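Local coordinates for putative endonuclease/exonuclease/phosphatase family protein (Bacteroides thetaiotaomicron, PDB 3MPR) that probably acts as a metal-dependent nuclease of the endonuclease/exonuclease/phosphatase family, at residues Val196-Ser200 against Tyr201-Asp205. Numbering follows the deposited sequence. Where two conformers were deposited one is given.
Sequences VLCDS and YEKCD
The chain turns at D199 from strand 198-199 into the single-turn helix 200-203; D199 O accepts from K203 N at 2.9 Å and, weakly, from E202 N. One residue further along, C204 N reaches S200 O at 3.1 Å, just where C204 leaves helical geometry. D199 is the N-cap: with CG anti to its own N (chi1 -176°), the carboxylate swings forward beside the Y201 side chain, and OD1 accepts from Y201 N at 2.9 Å. That N-H comes from well above the carboxylate plane, 61° out of it. Aspartate suits this place because its short arm reaches forward to the N-H two residues on, in the first turn, while OD2 stays available for Y188 OH and a salt bridge to R226. The CB of Y201 packs 3.4 Å from D199 OD1, and its ring makes cation-pi contacts with R226 and R207. E202 CG lies 3.9 Å from D199 OD2. On another side of the turn, the bent K203 chain lays CG against C198 CB at 3.5 Å, aliphatic carbon covering the strand while the amine leads away. S200 is small enough to fit against strands 228-232 and 237-243. The buried D199 carboxylate is thus held by a main-chain N-H, a phenol and a guanidinium; R226, with only a long, weak ion pair to E202, probably offsets some of the like charge of D199 and E202 and favours an ionised cap at the turn that leads from strand 198-199 of one sheet to strand 206-208 of the other in this DNase I-like fold.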
ATOM      1  N   VAL A 196     -21.218 -19.383   7.445  1.00 10.69           N
ATOM      2  CA  VAL A 196     -21.259 -19.614   5.999  1.00 16.07           C
ATOM      3  C   VAL A 196     -20.175 -18.789   5.309  1.00 14.91           C
ATOM      4  O   VAL A 196     -19.527 -19.264   4.372  1.00 13.05           O
ATOM      5  CB  VAL A 196     -22.655 -19.277   5.388  1.00 16.67           C
ATOM      6  CG1 VAL A 196     -22.636 -19.386   3.865  1.00 15.16           C
ATOM      7  CG2 VAL A 196     -23.730 -20.203   5.969  1.00 20.31           C
ATOM      8  N   LEU A 197     -19.991 -17.555   5.785  1.00  7.47           N
ATOM      9  CA  LEU A 197     -18.933 -16.651   5.307  1.00  8.70           C
ATOM     10  C   LEU A 197     -18.180 -16.084   6.498  1.00 15.38           C
ATOM     11  O   LEU A 197     -18.714 -16.041   7.604  1.00 11.75           O
ATOM     12  CB  LEU A 197     -19.527 -15.471   4.541  1.00  6.41           C
ATOM     13  CG  LEU A 197     -20.181 -15.759   3.185  1.00 11.91           C
ATOM     14  CD1 LEU A 197     -21.061 -14.585   2.723  1.00 10.74           C
ATOM     15  CD2 LEU A 197     -19.116 -16.087   2.147  1.00 11.44           C
ATOM     16  N   CYS A 198     -16.958 -15.616   6.248  1.00 13.61           N
ATOM     17  CA  CYS A 198     -16.126 -14.968   7.255  1.00 10.02           C
ATOM     18  C   CYS A 198     -15.807 -13.545   6.841  1.00 10.55           C
ATOM     19  O   CYS A 198     -15.550 -13.288   5.670  1.00 10.34           O
ATOM     20  CB  CYS A 198     -14.804 -15.729   7.404  1.00 13.05           C
ATOM     21  SG  CYS A 198     -15.064 -17.474   7.876  1.00 26.76           S
ATOM     22  N   ASP A 199     -15.789 -12.632   7.805  1.00  9.08           N
ATOM     23  CA  ASP A 199     -15.330 -11.267   7.561  1.00 10.55           C
ATOM     24  C   ASP A 199     -13.799 -11.261   7.530  1.00 10.97           C
ATOM     25  O   ASP A 199     -13.165 -11.635   8.514  1.00  9.12           O
ATOM     26  CB  ASP A 199     -15.828 -10.365   8.703  1.00  8.58           C
ATOM     27  CG  ASP A 199     -15.485  -8.915   8.494  1.00 11.69           C
ATOM     28  OD1 ASP A 199     -14.770  -8.598   7.513  1.00  9.72           O
ATOM     29  OD2 ASP A 199     -15.939  -8.082   9.311  1.00 12.66           O
ATOM     30  N   SER A 200     -13.199 -10.852   6.416  1.00  6.31           N
ATOM     31  CA  SER A 200     -11.739 -10.778   6.292  0.50  7.35           C
ATOM     32  C   SER A 200     -11.123  -9.902   7.380  1.00  6.15           C
ATOM     33  O   SER A 200      -9.995 -10.119   7.799  1.00  9.20           O
ATOM     34  CB  SER A 200     -11.326 -10.193   4.931  0.50  7.25           C
ATOM     35  OG  SER A 200     -11.674 -11.040   3.844  0.50  2.14           O
ATOM     36  N   TYR A 201     -11.854  -8.873   7.797  1.00  6.63           N
ATOM     37  CA  TYR A 201     -11.362  -8.008   8.876  1.00 10.62           C
ATOM     38  C   TYR A 201     -11.116  -8.823  10.137  1.00 14.07           C
ATOM     39  O   TYR A 201     -10.117  -8.628  10.843  1.00 10.86           O
ATOM     40  CB  TYR A 201     -12.355  -6.883   9.174  1.00  9.52           C
ATOM     41  CG  TYR A 201     -11.968  -6.051  10.375  1.00  9.40           C
ATOM     42  CD1 TYR A 201     -12.412  -6.390  11.653  1.00 12.24           C
ATOM     43  CD2 TYR A 201     -11.146  -4.933  10.234  1.00  8.88           C
ATOM     44  CE1 TYR A 201     -12.050  -5.630  12.767  1.00 11.40           C
ATOM     45  CE2 TYR A 201     -10.787  -4.164  11.346  1.00  9.25           C
ATOM     46  CZ  TYR A 201     -11.243  -4.524  12.602  1.00 11.48           C
ATOM     47  OH  TYR A 201     -10.882  -3.777  13.697  1.00 15.87           O
ATOM     48  N   GLU A 202     -12.032  -9.746  10.416  1.00  9.47           N
ATOM     49  CA  GLU A 202     -11.952 -10.530  11.645  1.00 10.05           C
ATOM     50  C   GLU A 202     -11.009 -11.717  11.511  1.00 13.57           C
ATOM     51  O   GLU A 202     -10.331 -12.086  12.470  1.00 15.01           O
ATOM     52  CB  GLU A 202     -13.339 -11.024  12.085  1.00 13.05           C
ATOM     53  CG  GLU A 202     -14.344  -9.914  12.381  1.00 14.74           C
ATOM     54  CD  GLU A 202     -14.021  -9.119  13.647  1.00 22.70           C
ATOM     55  OE1 GLU A 202     -13.155  -9.548  14.439  1.00 24.66           O
ATOM     56  OE2 GLU A 202     -14.638  -8.055  13.842  1.00 27.15           O
ATOM     57  N   LYS A 203     -10.959 -12.326  10.332  1.00 10.12           N
ATOM     58  CA  LYS A 203     -10.229 -13.587  10.203  1.00 15.20           C
ATOM     59  C   LYS A 203      -8.773 -13.465   9.730  1.00 17.22           C
ATOM     60  O   LYS A 203      -8.023 -14.438   9.786  1.00 15.08           O
ATOM     61  CB  LYS A 203     -10.999 -14.564   9.310  1.00 20.51           C
ATOM     62  CG  LYS A 203     -12.389 -14.889   9.840  1.00 31.55           C
ATOM     63  CD  LYS A 203     -12.358 -15.192  11.337  1.00 39.70           C
ATOM     64  CE  LYS A 203     -13.754 -15.452  11.884  1.00 44.94           C
ATOM     65  NZ  LYS A 203     -13.751 -15.586  13.374  1.00 48.15           N
ATOM     66  N   CYS A 204      -8.379 -12.288   9.254  1.00 11.33           N
ATOM     67  CA  CYS A 204      -7.028 -12.104   8.738  1.00  8.86           C
ATOM     68  C   CYS A 204      -5.969 -12.454   9.796  1.00 13.55           C
ATOM     69  O   CYS A 204      -6.187 -12.236  10.981  1.00 12.77           O
ATOM     70  CB  CYS A 204      -6.822 -10.650   8.270  1.00  7.78           C
ATOM     71  SG  CYS A 204      -7.032  -9.401   9.562  1.00 11.50           S
ATOM     72  N   ASP A 205      -4.834 -12.995   9.356  1.00  6.39           N
ATOM     73  CA  ASP A 205      -3.654 -13.102  10.220  1.00 11.56           C
ATOM     74  C   ASP A 205      -3.114 -11.730  10.581  1.00 12.47           C
ATOM     75  O   ASP A 205      -2.778 -11.468  11.743  1.00 11.48           O
ATOM     76  CB  ASP A 205      -2.539 -13.887   9.531  1.00 13.99           C
ATOM     77  CG  ASP A 205      -2.909 -15.341   9.286  1.00 17.81           C
ATOM     78  OD1 ASP A 205      -3.717 -15.888  10.056  1.00 12.53           O
ATOM     79  OD2 ASP A 205      -2.387 -15.926   8.317  1.00 14.54           O
TER